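Local coordinates for protein 3-keto-5-aminohexanoate cleavage enzyme (Burkholderia xenovorans LB400, PDB 3E49) that probably cleaves 3-keto-5-aminohexanoate, as a zinc-dependent TIM-barrel enzyme of the beta-keto acid cleavage family, at residues 119-124 against 138-143. Numbering follows the deposited sequence.
Sequences FGLYPM and EHLERS
Ser143 sets its CB 3.2 Å from Phe119 O and faces the start of the 121-124 turn with OG, and its hydroxyl carries the polar part of the contact. With OG between the backbone N and the carbonyl carbon (chi1 68°), the oxygen accepts a hydrogen bond from Leu121 N at 2.9 Å, bent to 143° at the hydrogen. A second, weak one comes from Tyr122 N (3.0 Å). The hydroxyl itself donates to Leu140 O, three residues earlier (OG to O 2.6 Å), with OG 21° off the carbonyl plane. One donated bond and two accepted ones, the second weak, thus meet at OG, tying two consecutive amides to Leu140 of helix 134-141 and the residues that follow it. Ser143 OG also lies at the edge of the Tyr122 ring, near its plane, 3.7 Å from CD1.

Apolar contacts flank this polar centre. Leu121 CB lies 3.8 Å from Leu140 CD2, while Leu121 CD1 approaches His139 NE2 obliquely at 3.7 Å. That nitrogen is hydrogen-bonded to Ile18 O, which ties the imidazole to the loop after strand 10-13. Tyr122 also makes a cation-pi contact with Arg144, the salt-bridge partner of Glu141, and its ring meets His184 of a second subunit. The Phe119 side chain lies about 8 Å from the bound zinc ion. Both segments belong to the insertion between adjacent parallel TIM-barrel strands 109-113 and 168-173, where a serine side chain bridges helix carbonyl and loop amides.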
loop_
_atom_site.group_PDB
_atom_site.type_symbol
_atom_site.label_atom_id
_atom_site.label_comp_id
_atom_site.label_asym_id
_atom_site.label_seq_id
_atom_site.Cartn_x
_atom_site.Cartn_y
_atom_site.Cartn_z
ATOM N N PHE A 119 21.236 -16.090 2.638
ATOM C CA PHE A 119 21.894 -14.945 3.261
ATOM C C PHE A 119 23.030 -14.567 2.312
ATOM O O PHE A 119 24.079 -15.206 2.323
ATOM C CB PHE A 119 22.503 -15.317 4.605
ATOM C CG PHE A 119 21.734 -14.869 5.767
ATOM C CD1 PHE A 119 20.626 -15.560 6.190
ATOM C CD2 PHE A 119 22.150 -13.758 6.484
ATOM C CE1 PHE A 119 19.924 -15.131 7.299
ATOM C CE2 PHE A 119 21.446 -13.317 7.576
ATOM C CZ PHE A 119 20.338 -14.007 7.990
ATOM N N GLY A 120 22.828 -13.559 1.490
ATOM C CA GLY A 120 23.838 -13.190 0.509
ATOM C C GLY A 120 24.818 -12.192 1.075
ATOM O O GLY A 120 24.557 -10.990 1.066
ATOM N N LEU A 121 25.942 -12.685 1.574
ATOM C CA LEU A 121 26.960 -11.834 2.183
ATOM C C LEU A 121 28.119 -11.534 1.250
ATOM O O LEU A 121 28.827 -10.556 1.443
ATOM C CB LEU A 121 27.494 -12.472 3.459
ATOM C CG LEU A 121 26.511 -12.858 4.582
ATOM C CD1 LEU A 121 27.336 -13.221 5.777
ATOM C CD2 LEU A 121 25.522 -11.757 4.911
ATOM N N TYR A 122 28.283 -12.370 0.239
ATOM C CA TYR A 122 29.349 -12.257 -0.751
ATOM C C TYR A 122 29.481 -10.914 -1.429
ATOM O O TYR A 122 30.594 -10.565 -1.838
ATOM C CB TYR A 122 29.263 -13.379 -1.809
ATOM C CG TYR A 122 27.963 -13.447 -2.583
ATOM C CD1 TYR A 122 26.902 -14.247 -2.136
ATOM C CD2 TYR A 122 27.792 -12.723 -3.761
ATOM C CE1 TYR A 122 25.743 -14.306 -2.806
ATOM C CE2 TYR A 122 26.610 -12.770 -4.449
ATOM C CZ TYR A 122 25.591 -13.581 -3.976
ATOM O OH TYR A 122 24.424 -13.652 -4.650
ATOM N N PRO A 123 28.376 -10.155 -1.623
ATOM C CA PRO A 123 28.628 -8.831 -2.221
ATOM C C PRO A 123 29.534 -7.896 -1.400
ATOM O O PRO A 123 30.075 -6.940 -1.944
ATOM C CB PRO A 123 27.216 -8.246 -2.374
ATOM C CG PRO A 123 26.372 -9.447 -2.542
ATOM C CD PRO A 123 26.925 -10.383 -1.490
HETATM N N MSE A 124 29.664 -8.144 -0.098
HETATM C CA MSE A 124 30.557 -7.366 0.748
HETATM C C MSE A 124 32.001 -7.509 0.305
HETATM O O MSE A 124 32.813 -6.647 0.595
HETATM C CB MSE A 124 30.405 -7.770 2.205
HETATM C CG MSE A 124 29.087 -7.315 2.780
HETATM SE SE MSE A 124 28.825 -7.897 4.646
HETATM C CE MSE A 124 28.654 -9.653 4.336
ATOM N N GLU A 138 36.259 -16.615 3.459
ATOM C CA GLU A 138 35.492 -17.835 3.328
ATOM C C GLU A 138 34.052 -17.642 3.867
ATOM O O GLU A 138 33.081 -18.085 3.252
ATOM C CB GLU A 138 36.203 -18.954 4.099
ATOM N N HIS A 139 33.944 -17.011 5.030
ATOM C CA HIS A 139 32.642 -16.692 5.646
ATOM C C HIS A 139 31.733 -15.963 4.647
ATOM O O HIS A 139 30.571 -16.345 4.461
ATOM C CB HIS A 139 32.897 -15.874 6.915
ATOM C CG HIS A 139 31.732 -15.086 7.413
ATOM N ND1 HIS A 139 30.736 -15.637 8.193
ATOM C CD2 HIS A 139 31.464 -13.759 7.342
ATOM C CE1 HIS A 139 29.877 -14.693 8.533
ATOM N NE2 HIS A 139 30.294 -13.545 8.029
ATOM N N LEU A 140 32.308 -14.999 3.922
ATOM C CA LEU A 140 31.588 -14.218 2.944
ATOM C C LEU A 140 31.315 -14.960 1.644
ATOM O O LEU A 140 30.196 -14.929 1.119
ATOM C CB LEU A 140 32.366 -12.935 2.641
ATOM C CG LEU A 140 32.503 -11.983 3.830
ATOM C CD1 LEU A 140 33.421 -10.809 3.485
ATOM C CD2 LEU A 140 31.128 -11.487 4.255
ATOM N N GLU A 141 32.314 -15.658 1.126
ATOM C CA GLU A 141 32.113 -16.314 -0.138
ATOM C C GLU A 141 31.174 -17.490 0.005
ATOM O O GLU A 141 30.319 -17.693 -0.817
ATOM C CB GLU A 141 33.444 -16.739 -0.770
ATOM C CG GLU A 141 33.253 -17.586 -2.043
ATOM C CD GLU A 141 32.273 -16.973 -3.074
ATOM O OE1 GLU A 141 32.391 -15.749 -3.374
ATOM O OE2 GLU A 141 31.405 -17.737 -3.584
ATOM N N ARG A 142 31.321 -18.255 1.067
ATOM C CA ARG A 142 30.468 -19.429 1.217
ATOM C C ARG A 142 28.993 -19.145 1.483
ATOM O O ARG A 142 28.173 -20.066 1.469
ATOM C CB ARG A 142 31.082 -20.443 2.184
ATOM C CG ARG A 142 31.973 -21.421 1.382
ATOM C CD ARG A 142 32.906 -22.223 2.221
ATOM N NE ARG A 142 34.260 -21.667 2.235
ATOM C CZ ARG A 142 35.198 -21.976 3.130
ATOM N NH1 ARG A 142 34.933 -22.807 4.136
ATOM N NH2 ARG A 142 36.402 -21.421 3.044
ATOM N N SER A 143 28.645 -17.870 1.659
ATOM C CA SER A 143 27.248 -17.485 1.808
ATOM C C SER A 143 26.511 -17.686 0.492
ATOM O O SER A 143 25.297 -17.856 0.488
ATOM C CB SER A 143 27.132 -16.032 2.326
ATOM O OG SER A 143 27.562 -15.074 1.371
#